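PDB 3IAL: prolyl-tRNA synthetase from Giardia lamblia ATCC 50803, which probably joins L-proline to tRNA(Pro) at the cost of ATP, by way of the prolyl-adenylate intermediate found bound in this structure. Local coordinates for residues B[125-128]-B[129-133]; B[247-251]-B[252-256]; B[315-318]-B[319-323]; B[391-394]-B[395-399]. All coordinates share one frame; numbering follows the deposited sequence. Where two conformers were deposited one is given.

From the N terminus, contact 1 (125-133) comes first, one continuous piece of helix 124-134 in the class II synthetase core. Contact 2 (247-256) follows at the end of helix 247-251, closing the turn that leads to strand 256-257. The chain folds it back on contact 1: S132 OG lies 2.6 Å from D253 O, a probable hydrogen bond. Contacts 3 and 4 belong to the anticodon-binding domain, with centres about 64 and 57 Å from that of contact 1. Contact 3 (315-323) opens helix 315-334; contact 4 (391-399) turns an edge strand into a short helix, about 18 Å away between centres. All four run in series, without nesting or crossing.

Contact 1: B[125-128]-B[129-133]; sequences TAIY and SMFSK
I127 and F131, one turn apart on helix 124-134, lie side by side with their side chains pointing the same way. The methyl CG2 of I127 sits over one face of the F131 ring, offset toward the rim, 3.6 Å from the ring centroid in a CH-pi contact. I127 carries CG2 anti to its backbone N, and that branch supplies the methyl. Y128 also runs alongside F131: CD1 of Y128 is 3.8 Å from CD2 of F131, and the ring planes meet obliquely at 45°. Beneath these side chains, F131 N gives a 2.8 Å hydrogen bond to I127 O, and S132 N reaches Y128 O at 3.1 Å.

A further turn-long link is made by S129. Its OG donates to T125 O at 2.7 Å, almost in line with the carbonyl (C=O...donor angle 166°), while S129 N makes a weak 3.3 Å bond to the same oxygen. A chi1 of -62° sets OG beside the backbone N and so turns it back along the helix.

Further out, strand 263-274 packs on Y128 and F131 through L268, H174 of strand 167-177 lies against I127 and takes a hydrogen bond with Y128 OH, and Y42 of the second subunit packs on A126. The Y128 side chain is about 6 Å from the bound prolyl-adenylate. Chemically, the buried S129 hydroxyl spends its hydrogen on a helix carbonyl, so T125 O has two donors, and the apolar pairing with F131 is left to I127 and Y128.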
ATOM      1  N   THR B 125      14.437   1.546 -16.298  1.00 22.17           N
ATOM      2  CA  THR B 125      14.255   1.948 -17.697  1.00 22.93           C
ATOM      3  C   THR B 125      12.967   2.747 -17.897  1.00 23.58           C
ATOM      4  O   THR B 125      12.936   3.707 -18.668  1.00 23.84           O
ATOM      5  CB  THR B 125      14.300   0.734 -18.660  1.00 25.46           C
ATOM      6  OG1 THR B 125      13.299  -0.223 -18.295  1.00 28.43           O
ATOM      7  CG2 THR B 125      15.666   0.060 -18.622  1.00 20.88           C
ATOM      8  N   ALA B 126      11.925   2.366 -17.165  1.00 25.16           N
ATOM      9  CA  ALA B 126      10.629   3.040 -17.214  1.00 23.37           C
ATOM     10  C   ALA B 126      10.679   4.383 -16.492  1.00 23.98           C
ATOM     11  O   ALA B 126      10.224   5.392 -17.021  1.00 23.09           O
ATOM     12  CB  ALA B 126       9.546   2.143 -16.612  1.00 22.53           C
ATOM     13  N   ILE B 127      11.255   4.401 -15.294  1.00 23.64           N
ATOM     14  CA  ILE B 127      11.303   5.617 -14.499  1.00 24.07           C
ATOM     15  C   ILE B 127      12.204   6.689 -15.118  1.00 24.38           C
ATOM     16  O   ILE B 127      11.834   7.859 -15.140  1.00 22.13           O
ATOM     17  CB  ILE B 127      11.728   5.332 -13.041  1.00 25.80           C
ATOM     18  CG1 ILE B 127      10.598   4.598 -12.315  1.00 25.63           C
ATOM     19  CG2 ILE B 127      12.058   6.643 -12.307  1.00 24.74           C
ATOM     20  CD1 ILE B 127      11.015   3.909 -11.050  1.00 24.79           C
ATOM     21  N   TYR B 128      13.371   6.298 -15.630  1.00 23.11           N
ATOM     22  CA  TYR B 128      14.309   7.278 -16.184  1.00 23.56           C
ATOM     23  C   TYR B 128      13.843   7.816 -17.551  1.00 23.28           C
ATOM     24  O   TYR B 128      14.140   8.954 -17.891  1.00 23.02           O
ATOM     25  CB  TYR B 128      15.740   6.727 -16.217  1.00 23.71           C
ATOM     26  CG  TYR B 128      16.200   6.161 -14.875  1.00 24.67           C
ATOM     27  CD1 TYR B 128      15.618   6.584 -13.671  1.00 24.44           C
ATOM     28  CD2 TYR B 128      17.217   5.206 -14.808  1.00 20.81           C
ATOM     29  CE1 TYR B 128      16.027   6.057 -12.448  1.00 24.64           C
ATOM     30  CE2 TYR B 128      17.630   4.680 -13.592  1.00 21.65           C
ATOM     31  CZ  TYR B 128      17.030   5.109 -12.415  1.00 21.19           C
ATOM     32  OH  TYR B 128      17.417   4.597 -11.201  1.00 21.31           O
ATOM     33  N   SER B 129      13.068   7.026 -18.297  1.00 22.94           N
ATOM     34  CA  SER B 129      12.381   7.538 -19.484  1.00 23.76           C
ATOM     35  C   SER B 129      11.433   8.676 -19.098  1.00 24.49           C
ATOM     36  O   SER B 129      11.298   9.641 -19.844  1.00 25.11           O
ATOM     37  CB  SER B 129      11.598   6.431 -20.202  1.00 24.87           C
ATOM     38  OG  SER B 129      12.466   5.403 -20.656  1.00 29.93           O
ATOM     39  N   MET B 130      10.780   8.567 -17.938  1.00 23.02           N
ATOM     40  CA  MET B 130       9.937   9.664 -17.444  1.00 24.48           C
ATOM     41  C   MET B 130      10.741  10.804 -16.812  1.00 22.59           C
ATOM     42  O   MET B 130      10.379  11.959 -16.977  1.00 24.34           O
ATOM     43  CB  MET B 130       8.857   9.156 -16.487  1.00 24.29           C
ATOM     44  CG  MET B 130       7.897   8.149 -17.138  1.00 28.36           C
ATOM     45  SD  MET B 130       7.037   8.742 -18.628  1.00 29.48           S
ATOM     46  CE  MET B 130       6.114  10.120 -17.920  1.00 30.82           C
ATOM     47  N   PHE B 131      11.823  10.500 -16.098  1.00 23.83           N
ATOM     48  CA  PHE B 131      12.724  11.566 -15.584  1.00 23.96           C
ATOM     49  C   PHE B 131      13.192  12.499 -16.705  1.00 23.53           C
ATOM     50  O   PHE B 131      13.357  13.708 -16.500  1.00 21.53           O
ATOM     51  CB  PHE B 131      13.948  10.968 -14.883  1.00 24.69           C
ATOM     52  CG  PHE B 131      13.690  10.472 -13.472  1.00 23.30           C
ATOM     53  CD1 PHE B 131      12.392  10.284 -12.979  1.00 21.42           C
ATOM     54  CD2 PHE B 131      14.767  10.157 -12.642  1.00 22.35           C
ATOM     55  CE1 PHE B 131      12.181   9.818 -11.676  1.00 24.23           C
ATOM     56  CE2 PHE B 131      14.557   9.690 -11.340  1.00 22.70           C
ATOM     57  CZ  PHE B 131      13.260   9.529 -10.855  1.00 20.31           C
ATOM     58  N   SER B 132      13.411  11.926 -17.884  1.00 24.16           N
ATOM     59  CA  SER B 132      13.809  12.686 -19.077  1.00 24.67           C
ATOM     60  C   SER B 132      12.823  13.803 -19.407  1.00 24.07           C
ATOM     61  O   SER B 132      13.213  14.856 -19.897  1.00 24.55           O
ATOM     62  CB  SER B 132      13.922  11.748 -20.286  1.00 25.89           C
ATOM     63  OG  SER B 132      14.587  12.383 -21.366  1.00 33.19           O
ATOM     64  N   LYS B 133      11.544  13.553 -19.149  1.00 26.34           N
ATOM     65  CA  LYS B 133      10.491  14.542 -19.361  1.00 26.02           C
ATOM     66  C   LYS B 133      10.330  15.486 -18.165  1.00 24.84           C
ATOM     67  O   LYS B 133      10.127  16.685 -18.343  1.00 23.83           O
ATOM     68  CB  LYS B 133       9.166  13.834 -19.659  1.00 26.88           C
ATOM     69  CG  LYS B 133       9.240  12.865 -20.844  1.00 26.96           C
ATOM     70  CD  LYS B 133       7.905  12.173 -21.085  1.00 28.80           C
ATOM     71  CE  LYS B 133       7.988  11.179 -22.236  1.00 30.12           C
ATOM     72  NZ  LYS B 133       8.957  10.096 -21.919  1.00 38.50           N
TER

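Contact 2: B[247-251]-B[252-256]; sequences RFSST and FDILY
A Schellman motif ends helix 247-251, with D253 at C-prime and positive phi (55°). I254 N bonds to S249 O at 2.7 Å, in the carbonyl plane and on a lone pair, while the companion bond from D253 N to S250 O is weak at 3.4 Å. Just before them, F252 N closes the last ordinary helical bond on F248 O, 2.8 Å long.

Among the side chains, F248 and F252 run side by side. CE2 of F252 comes to 3.5 Å from CD1 of F248, at the edge of the F248 ring and near its plane, and the backbone O of F248 lies in turn at the edge of the F252 ring, 3.2 Å from CD2 of F252. Next to F252, T251 donates OG1 to R247 O at 3.0 Å; with chi1 -54° the hydroxyl stands beside its own backbone N, and T251 N and T251 OG1 reach R247 O from opposite faces of its plane.

Around the motif, helix 124-134 receives F252 on T125 and S129, and I254 on Y128 and F131. On the strand side, S249 OG is hydrogen-bonded to P266 O, and F248 rests on L268 of strand 263-274.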
ATOM      1  N   ARG B 247      25.397   7.308 -16.304  1.00 37.11           N
ATOM      2  CA  ARG B 247      25.226   6.356 -17.410  1.00 40.17           C
ATOM      3  C   ARG B 247      23.803   6.300 -17.951  1.00 37.88           C
ATOM      4  O   ARG B 247      23.589   6.400 -19.164  1.00 39.20           O
ATOM      5  CB  ARG B 247      25.668   4.945 -16.985  1.00 43.37           C
ATOM      6  CG  ARG B 247      27.178   4.740 -16.991  1.00 50.74           C
ATOM      7  CD  ARG B 247      27.619   3.555 -16.114  1.00 56.03           C
ATOM      8  NE  ARG B 247      27.121   2.261 -16.589  1.00 59.61           N
ATOM      9  CZ  ARG B 247      27.598   1.590 -17.639  1.00 62.35           C
ATOM     10  NH1 ARG B 247      27.061   0.419 -17.963  1.00 63.08           N
ATOM     11  NH2 ARG B 247      28.596   2.076 -18.378  1.00 62.06           N
ATOM     12  N   PHE B 248      22.839   6.128 -17.053  1.00 36.33           N
ATOM     13  CA  PHE B 248      21.424   6.075 -17.429  1.00 34.85           C
ATOM     14  C   PHE B 248      20.913   7.426 -17.945  1.00 36.01           C
ATOM     15  O   PHE B 248      20.052   7.470 -18.828  1.00 38.10           O
ATOM     16  CB  PHE B 248      20.562   5.609 -16.247  1.00 34.78           C
ATOM     17  CG  PHE B 248      20.532   4.113 -16.052  1.00 33.16           C
ATOM     18  CD1 PHE B 248      19.607   3.333 -16.727  1.00 35.87           C
ATOM     19  CD2 PHE B 248      21.404   3.494 -15.180  1.00 33.26           C
ATOM     20  CE1 PHE B 248      19.557   1.964 -16.545  1.00 33.53           C
ATOM     21  CE2 PHE B 248      21.364   2.133 -14.988  1.00 34.72           C
ATOM     22  CZ  PHE B 248      20.434   1.364 -15.662  1.00 35.14           C
ATOM     23  N   SER B 249      21.442   8.521 -17.402  1.00 34.78           N
ATOM     24  CA  SER B 249      21.055   9.861 -17.837  1.00 33.08           C
ATOM     25  C   SER B 249      21.445  10.116 -19.287  1.00 33.60           C
ATOM     26  O   SER B 249      20.716  10.781 -20.035  1.00 31.93           O
ATOM     27  CB  SER B 249      21.701  10.927 -16.948  1.00 32.79           C
ATOM     28  OG  SER B 249      21.326  10.768 -15.596  1.00 31.94           O
ATOM     29  N   SER B 250      22.606   9.607 -19.680  1.00 34.16           N
ATOM     30  CA  SER B 250      23.034   9.689 -21.080  1.00 35.00           C
ATOM     31  C   SER B 250      22.173   8.789 -21.959  1.00 33.62           C
ATOM     32  O   SER B 250      21.729   9.194 -23.022  1.00 30.75           O
ATOM     33  CB  SER B 250      24.499   9.283 -21.224  1.00 36.75           C
ATOM     34  OG  SER B 250      24.911   9.423 -22.573  1.00 42.14           O
ATOM     35  N   THR B 251      21.932   7.564 -21.502  1.00 36.56           N
ATOM     36  CA  THR B 251      21.162   6.599 -22.286  1.00 36.91           C
ATOM     37  C   THR B 251      19.722   7.068 -22.473  1.00 35.57           C
ATOM     38  O   THR B 251      19.189   6.994 -23.570  1.00 35.75           O
ATOM     39  CB  THR B 251      21.175   5.202 -21.631  1.00 38.69           C
ATOM     40  OG1 THR B 251      22.530   4.796 -21.407  1.00 39.86           O
ATOM     41  CG2 THR B 251      20.476   4.174 -22.518  1.00 39.94           C
ATOM     42  N   PHE B 252      19.107   7.583 -21.414  1.00 34.73           N
ATOM     43  CA  PHE B 252      17.701   8.012 -21.487  1.00 32.76           C
ATOM     44  C   PHE B 252      17.528   9.512 -21.744  1.00 31.99           C
ATOM     45  O   PHE B 252      16.414  10.033 -21.689  1.00 31.18           O
ATOM     46  CB  PHE B 252      16.948   7.528 -20.236  1.00 32.41           C
ATOM     47  CG  PHE B 252      16.821   6.035 -20.181  1.00 30.46           C
ATOM     48  CD1 PHE B 252      15.767   5.400 -20.815  1.00 30.65           C
ATOM     49  CD2 PHE B 252      17.795   5.257 -19.576  1.00 30.51           C
ATOM     50  CE1 PHE B 252      15.659   4.021 -20.807  1.00 30.46           C
ATOM     51  CE2 PHE B 252      17.693   3.870 -19.570  1.00 31.48           C
ATOM     52  CZ  PHE B 252      16.624   3.257 -20.186  1.00 32.54           C
ATOM     53  N   ASP B 253      18.627  10.190 -22.071  1.00 32.76           N
ATOM     54  CA  ASP B 253      18.606  11.613 -22.418  1.00 32.86           C
ATOM     55  C   ASP B 253      17.965  12.467 -21.327  1.00 30.40           C
ATOM     56  O   ASP B 253      17.031  13.235 -21.586  1.00 27.14           O
ATOM     57  CB  ASP B 253      17.892  11.835 -23.760  1.00 36.47           C
ATOM     58  CG  ASP B 253      18.653  11.251 -24.931  1.00 43.27           C
ATOM     59  OD1 ASP B 253      19.387  10.254 -24.741  1.00 47.53           O
ATOM     60  OD2 ASP B 253      18.508  11.797 -26.048  1.00 51.69           O
ATOM     61  N   ILE B 254      18.457  12.297 -20.101  1.00 27.98           N
ATOM     62  CA  ILE B 254      18.082  13.147 -18.994  1.00 26.21           C
ATOM     63  C   ILE B 254      19.098  14.269 -18.901  1.00 25.15           C
ATOM     64  O   ILE B 254      20.271  14.044 -18.580  1.00 22.80           O
ATOM     65  CB  ILE B 254      18.042  12.410 -17.638  1.00 27.65           C
ATOM     66  CG1 ILE B 254      17.183  11.145 -17.720  1.00 29.50           C
ATOM     67  CG2 ILE B 254      17.499  13.356 -16.572  1.00 29.60           C
ATOM     68  CD1 ILE B 254      17.129  10.370 -16.440  1.00 27.21           C
ATOM     69  N   LEU B 255      18.635  15.479 -19.176  1.00 24.17           N
ATOM     70  CA  LEU B 255      19.485  16.643 -19.180  1.00 27.62           C
ATOM     71  C   LEU B 255      18.763  17.781 -18.477  1.00 27.60           C
ATOM     72  O   LEU B 255      17.550  17.919 -18.600  1.00 27.78           O
ATOM     73  CB  LEU B 255      19.817  17.043 -20.624  1.00 29.34           C
ATOM     74  CG  LEU B 255      20.843  16.187 -21.377  1.00 29.34           C
ATOM     75  CD1 LEU B 255      20.845  16.574 -22.857  1.00 33.49           C
ATOM     76  CD2 LEU B 255      22.245  16.351 -20.781  1.00 29.42           C
ATOM     77  N   TYR B 256      19.512  18.573 -17.720  1.00 27.12           N
ATOM     78  CA  TYR B 256      18.973  19.774 -17.107  1.00 27.89           C
ATOM     79  C   TYR B 256      19.879  20.962 -17.400  1.00 27.36           C
ATOM     80  O   TYR B 256      21.104  20.821 -17.486  1.00 27.76           O
ATOM     81  CB  TYR B 256      18.779  19.594 -15.592  1.00 27.38           C
ATOM     82  CG  TYR B 256      20.043  19.594 -14.746  1.00 28.40           C
ATOM     83  CD1 TYR B 256      20.511  20.771 -14.157  1.00 25.27           C
ATOM     84  CD2 TYR B 256      20.739  18.411 -14.488  1.00 25.25           C
ATOM     85  CE1 TYR B 256      21.649  20.779 -13.362  1.00 24.83           C
ATOM     86  CE2 TYR B 256      21.894  18.412 -13.689  1.00 25.15           C
ATOM     87  CZ  TYR B 256      22.343  19.602 -13.137  1.00 24.92           C
ATOM     88  OH  TYR B 256      23.474  19.624 -12.350  1.00 21.11           O
TER

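Contact 3: B[315-318]-B[319-323]; sequences QESD and QQVLG
D318 O takes the shortest bond across this turn: L322 N donates to it at 2.7 Å, with an N-H...O angle of 171°. The L322 side chain folds back over the same oxygen, and its CG is 3.3 Å from D318 O. This comes of chi1 -67°, which keeps CG beside the backbone N.

The preceding bonds repeat the pattern one residue at a time: V321 N to S317 O at 2.9 Å, Q320 N to E316 O and Q319 N to Q315 O at 3.2 Å each. Beside S317 O lies CG2 of V321, 3.4 Å away, so this carbonyl too meets a branch of the residue whose N-H it accepts.

E316 and Q320, a turn apart, are loosely paired on the exposed side. The E316 chain is extended beyond CG, and its OE2 comes only to 3.6 Å from NE2 of Q320; the carboxylate and amide planes are 74° apart, a juxtaposition and not a bond. The Q320 chain passes close to E316 O, its CG 3.4 Å away.

The D318 carboxylate reaches the loop ahead of the helix, where OD2 accepts the backbone N-H of G310, and L322 touches F346. Such regular i to i+4 bonding belongs to the first turns of helix 315-334, the helical link of the beta-alpha-beta unit between strands 302-307 and 340-342 in the anticodon-binding domain.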
ATOM      1  N   GLN B 315     -20.860 -18.036  37.118  1.00 48.65           N
ATOM      2  CA  GLN B 315     -21.183 -17.111  36.034  1.00 48.60           C
ATOM      3  C   GLN B 315     -20.898 -15.663  36.426  1.00 48.73           C
ATOM      4  O   GLN B 315     -20.491 -14.863  35.584  1.00 48.52           O
ATOM      5  CB  GLN B 315     -22.651 -17.253  35.602  1.00 49.25           C
ATOM      6  CG  GLN B 315     -22.940 -18.461  34.704  1.00 50.40           C
ATOM      7  CD  GLN B 315     -22.894 -19.795  35.436  1.00 50.91           C
ATOM      8  OE1 GLN B 315     -23.170 -19.875  36.635  1.00 51.18           O
ATOM      9  NE2 GLN B 315     -22.550 -20.853  34.710  1.00 50.00           N
ATOM     10  N   GLU B 316     -21.106 -15.331  37.700  1.00 48.11           N
ATOM     11  CA  GLU B 316     -20.860 -13.970  38.181  1.00 47.59           C
ATOM     12  C   GLU B 316     -19.368 -13.627  38.169  1.00 46.60           C
ATOM     13  O   GLU B 316     -18.984 -12.539  37.736  1.00 44.69           O
ATOM     14  CB  GLU B 316     -21.432 -13.772  39.587  1.00 48.38           C
ATOM     15  CG  GLU B 316     -21.619 -12.306  39.966  1.00 48.98           C
ATOM     16  CD  GLU B 316     -22.107 -12.113  41.391  1.00 49.30           C
ATOM     17  OE1 GLU B 316     -22.782 -13.016  41.932  1.00 49.67           O
ATOM     18  OE2 GLU B 316     -21.815 -11.045  41.969  1.00 50.12           O
ATOM     19  N   SER B 317     -18.538 -14.549  38.653  1.00 45.38           N
ATOM     20  CA  SER B 317     -17.084 -14.362  38.646  1.00 45.51           C
ATOM     21  C   SER B 317     -16.552 -14.231  37.220  1.00 45.67           C
ATOM     22  O   SER B 317     -15.675 -13.412  36.951  1.00 45.16           O
ATOM     23  CB  SER B 317     -16.383 -15.527  39.345  1.00 45.07           C
ATOM     24  OG  SER B 317     -14.976 -15.432  39.196  1.00 45.27           O
ATOM     25  N   ASP B 318     -17.096 -15.042  36.316  1.00 46.57           N
ATOM     26  CA  ASP B 318     -16.723 -14.991  34.907  1.00 47.58           C
ATOM     27  C   ASP B 318     -16.954 -13.597  34.322  1.00 48.30           C
ATOM     28  O   ASP B 318     -16.058 -13.037  33.682  1.00 48.82           O
ATOM     29  CB  ASP B 318     -17.495 -16.046  34.103  1.00 47.57           C
ATOM     30  CG  ASP B 318     -17.069 -17.474  34.437  1.00 47.85           C
ATOM     31  OD1 ASP B 318     -16.127 -17.658  35.242  1.00 46.50           O
ATOM     32  OD2 ASP B 318     -17.686 -18.420  33.896  1.00 47.25           O
ATOM     33  N   GLN B 319     -18.140 -13.036  34.555  1.00 47.33           N
ATOM     34  CA  GLN B 319     -18.464 -11.685  34.080  1.00 47.71           C
ATOM     35  C   GLN B 319     -17.485 -10.635  34.606  1.00 45.78           C
ATOM     36  O   GLN B 319     -17.114  -9.715  33.882  1.00 45.30           O
ATOM     37  CB  GLN B 319     -19.893 -11.290  34.469  1.00 49.62           C
ATOM     38  CG  GLN B 319     -20.986 -11.989  33.664  1.00 52.70           C
ATOM     39  CD  GLN B 319     -22.382 -11.480  33.999  1.00 56.14           C
ATOM     40  OE1 GLN B 319     -22.599 -10.276  34.156  1.00 57.52           O
ATOM     41  NE2 GLN B 319     -23.339 -12.400  34.105  1.00 57.29           N
ATOM     42  N   GLN B 320     -17.071 -10.775  35.863  1.00 43.83           N
ATOM     43  CA  GLN B 320     -16.113  -9.848  36.469  1.00 43.20           C
ATOM     44  C   GLN B 320     -14.721  -9.992  35.847  1.00 41.79           C
ATOM     45  O   GLN B 320     -14.041  -8.998  35.601  1.00 40.59           O
ATOM     46  CB  GLN B 320     -16.024 -10.073  37.981  1.00 43.68           C
ATOM     47  CG  GLN B 320     -17.313  -9.764  38.740  1.00 44.59           C
ATOM     48  CD  GLN B 320     -17.308 -10.316  40.154  1.00 44.71           C
ATOM     49  OE1 GLN B 320     -16.252 -10.525  40.752  1.00 43.39           O
ATOM     50  NE2 GLN B 320     -18.495 -10.552  40.698  1.00 49.10           N
ATOM     51  N   VAL B 321     -14.301 -11.233  35.611  1.00 40.62           N
ATOM     52  CA  VAL B 321     -13.013 -11.495  34.975  1.00 39.26           C
ATOM     53  C   VAL B 321     -13.052 -10.977  33.549  1.00 39.65           C
ATOM     54  O   VAL B 321     -12.198 -10.184  33.158  1.00 38.92           O
ATOM     55  CB  VAL B 321     -12.654 -12.997  35.002  1.00 38.82           C
ATOM     56  CG1 VAL B 321     -11.485 -13.303  34.074  1.00 33.80           C
ATOM     57  CG2 VAL B 321     -12.341 -13.429  36.431  1.00 36.65           C
ATOM     58  N   LEU B 322     -14.065 -11.402  32.794  1.00 40.34           N
ATOM     59  CA  LEU B 322     -14.236 -10.970  31.408  1.00 41.15           C
ATOM     60  C   LEU B 322     -14.408  -9.450  31.314  1.00 41.53           C
ATOM     61  O   LEU B 322     -13.906  -8.823  30.380  1.00 40.99           O
ATOM     62  CB  LEU B 322     -15.417 -11.693  30.750  1.00 41.56           C
ATOM     63  CG  LEU B 322     -15.249 -13.205  30.526  1.00 41.78           C
ATOM     64  CD1 LEU B 322     -16.553 -13.834  30.039  1.00 41.50           C
ATOM     65  CD2 LEU B 322     -14.126 -13.508  29.547  1.00 41.75           C
ATOM     66  N   GLY B 323     -15.091  -8.864  32.295  1.00 41.22           N
ATOM     67  CA  GLY B 323     -15.215  -7.412  32.399  1.00 40.87           C
ATOM     68  C   GLY B 323     -13.888  -6.676  32.546  1.00 41.45           C
ATOM     69  O   GLY B 323     -13.679  -5.636  31.918  1.00 43.60           O
TER

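Contact 4: B[391-394]-B[395-399]; sequences RVIP and ITEVM
I393 and V398 meet where the edge strand 391-394 of the anticodon-binding domain's five-stranded mixed sheet passes into helix 395-399, with P394 at the N-cap position. The two short axes make an angle of 78°, so the chain turns nearly square.

The backbone bond is a single one: V398 N to P394 O, 3.1 Å, with the N-H...O angle at 166°. It closes the first helical turn.

The apolar contact is I393 with V398. I393 CG2, anti to its own backbone N (chi1 -48° is that of CG1), meets CG2 of V398 at 3.6 Å, the two side chains crossing at about a right angle. V416 of helix 416-438 packs against I393, E397 and V398 together, while I395 and M399 face helix 315-334.

Mixed contacts involve E397 and T396. In one of two conformers of E397, its CD lies 4.0 Å from I393 CG2, and the E397 and I393 side chains also cross at about a right angle; in that conformer the extended E397 chain runs side by side with P394, pointing the same way. On the proline ring itself, CB of P394 comes to 3.8 Å from OG1 of T396.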
ATOM      1  N   ARG B 391       5.987 -12.417  34.514  1.00 43.00           N
ATOM      2  CA  ARG B 391       5.919 -11.246  35.385  1.00 43.63           C
ATOM      3  C   ARG B 391       4.544 -11.146  36.029  1.00 41.56           C
ATOM      4  O   ARG B 391       3.519 -11.198  35.344  1.00 39.69           O
ATOM      5  CB  ARG B 391       6.191  -9.956  34.604  1.00 44.46           C
ATOM      6  CG  ARG B 391       7.619  -9.814  34.096  1.00 45.82           C
ATOM      7  CD  ARG B 391       7.815 -10.405  32.705  1.00 46.79           C
ATOM      8  NE  ARG B 391       8.988  -9.814  32.058  1.00 49.07           N
ATOM      9  CZ  ARG B 391      10.170 -10.409  31.891  1.00 50.63           C
ATOM     10  NH1 ARG B 391      10.382 -11.656  32.297  1.00 49.89           N
ATOM     11  NH2 ARG B 391      11.156  -9.741  31.297  1.00 50.64           N
ATOM     12  N   VAL B 392       4.531 -11.006  37.346  1.00 39.64           N
ATOM     13  CA  VAL B 392       3.318 -10.678  38.071  1.00 39.70           C
ATOM     14  C   VAL B 392       3.259  -9.156  38.164  1.00 38.92           C
ATOM     15  O   VAL B 392       4.138  -8.530  38.746  1.00 40.52           O
ATOM     16  CB  VAL B 392       3.308 -11.321  39.472  1.00 39.91           C
ATOM     17  CG1 VAL B 392       2.061 -10.923  40.241  1.00 39.59           C
ATOM     18  CG2 VAL B 392       3.394 -12.839  39.346  1.00 39.66           C
ATOM     19  N   ILE B 393       2.241  -8.573  37.550  1.00 38.08           N
ATOM     20  CA  ILE B 393       2.076  -7.130  37.513  1.00 38.89           C
ATOM     21  C   ILE B 393       0.687  -6.814  38.026  1.00 38.76           C
ATOM     22  O   ILE B 393      -0.286  -7.416  37.562  1.00 40.23           O
ATOM     23  CB  ILE B 393       2.197  -6.564  36.076  1.00 39.64           C
ATOM     24  CG1 ILE B 393       3.441  -7.115  35.369  1.00 40.76           C
ATOM     25  CG2 ILE B 393       2.244  -5.038  36.111  1.00 38.05           C
ATOM     26  CD1 ILE B 393       3.760  -6.394  34.056  1.00 39.77           C
ATOM     27  N   PRO B 394       0.583  -5.895  39.007  1.00 37.84           N
ATOM     28  CA  PRO B 394      -0.725  -5.442  39.472  1.00 36.64           C
ATOM     29  C   PRO B 394      -1.566  -4.909  38.319  1.00 34.82           C
ATOM     30  O   PRO B 394      -1.022  -4.298  37.410  1.00 34.54           O
ATOM     31  CB  PRO B 394      -0.377  -4.317  40.455  1.00 36.52           C
ATOM     32  CG  PRO B 394       0.963  -4.690  40.978  1.00 37.21           C
ATOM     33  CD  PRO B 394       1.679  -5.354  39.836  1.00 37.50           C
ATOM     34  N   ILE B 395      -2.874  -5.153  38.357  1.00 35.15           N
ATOM     35  CA  ILE B 395      -3.778  -4.719  37.298  1.00 35.81           C
ATOM     36  C   ILE B 395      -3.798  -3.201  37.214  1.00 37.03           C
ATOM     37  O   ILE B 395      -3.817  -2.642  36.119  1.00 35.85           O
ATOM     38  CB  ILE B 395      -5.216  -5.259  37.499  1.00 37.49           C
ATOM     39  CG1 ILE B 395      -5.250  -6.776  37.299  1.00 40.26           C
ATOM     40  CG2 ILE B 395      -6.189  -4.608  36.507  1.00 38.08           C
ATOM     41  CD1 ILE B 395      -6.619  -7.390  37.520  1.00 42.37           C
ATOM     42  N   THR B 396      -3.781  -2.545  38.377  1.00 36.84           N
ATOM     43  CA  THR B 396      -3.722  -1.085  38.458  1.00 35.64           C
ATOM     44  C   THR B 396      -2.513  -0.523  37.705  1.00 34.76           C
ATOM     45  O   THR B 396      -2.641   0.436  36.951  1.00 35.41           O
ATOM     46  CB  THR B 396      -3.671  -0.605  39.925  1.00 36.06           C
ATOM     47  OG1 THR B 396      -2.544  -1.194  40.580  1.00 33.05           O
ATOM     48  CG2 THR B 396      -4.956  -0.982  40.671  1.00 36.07           C
ATOM     49  N   GLU B 397      -1.347  -1.135  37.901  1.00 34.28           N
ATOM     50  CA  GLU B 397      -0.125  -0.733  37.190  1.00 33.63           C
ATOM     51  C   GLU B 397      -0.298  -0.896  35.677  1.00 34.11           C
ATOM     52  O   GLU B 397       0.039   0.004  34.914  1.00 30.74           O
ATOM     53  CB  GLU B 397       1.075  -1.548  37.688  0.60 34.28           C
ATOM     54  CG  GLU B 397       2.431  -1.008  37.252  0.60 35.23           C
ATOM     55  CD  GLU B 397       3.601  -1.748  37.886  0.60 37.23           C
ATOM     56  OE1 GLU B 397       3.453  -2.261  39.019  0.60 39.71           O
ATOM     57  OE2 GLU B 397       4.678  -1.810  37.252  0.60 37.07           O
ATOM     58  N   VAL B 398      -0.839  -2.039  35.255  1.00 35.09           N
ATOM     59  CA  VAL B 398      -1.119  -2.297  33.839  1.00 35.28           C
ATOM     60  C   VAL B 398      -2.053  -1.241  33.217  1.00 37.97           C
ATOM     61  O   VAL B 398      -1.893  -0.888  32.044  1.00 39.79           O
ATOM     62  CB  VAL B 398      -1.685  -3.726  33.631  1.00 34.12           C
ATOM     63  CG1 VAL B 398      -2.256  -3.901  32.242  1.00 30.58           C
ATOM     64  CG2 VAL B 398      -0.598  -4.769  33.902  1.00 35.33           C
ATOM     65  N   MET B 399      -3.009  -0.737  34.000  1.00 39.46           N
ATOM     66  CA  MET B 399      -3.926   0.316  33.541  1.00 40.42           C
ATOM     67  C   MET B 399      -3.284   1.716  33.638  1.00 39.43           C
ATOM     68  O   MET B 399      -3.783   2.672  33.042  1.00 38.33           O
ATOM     69  CB  MET B 399      -5.223   0.305  34.360  1.00 41.38           C
ATOM     70  CG  MET B 399      -5.956  -1.047  34.434  1.00 47.13           C
ATOM     71  SD  MET B 399      -7.084  -1.400  33.071  1.00 50.27           S
ATOM     72  CE  MET B 399      -8.389  -0.217  33.374  1.00 47.16           C
TER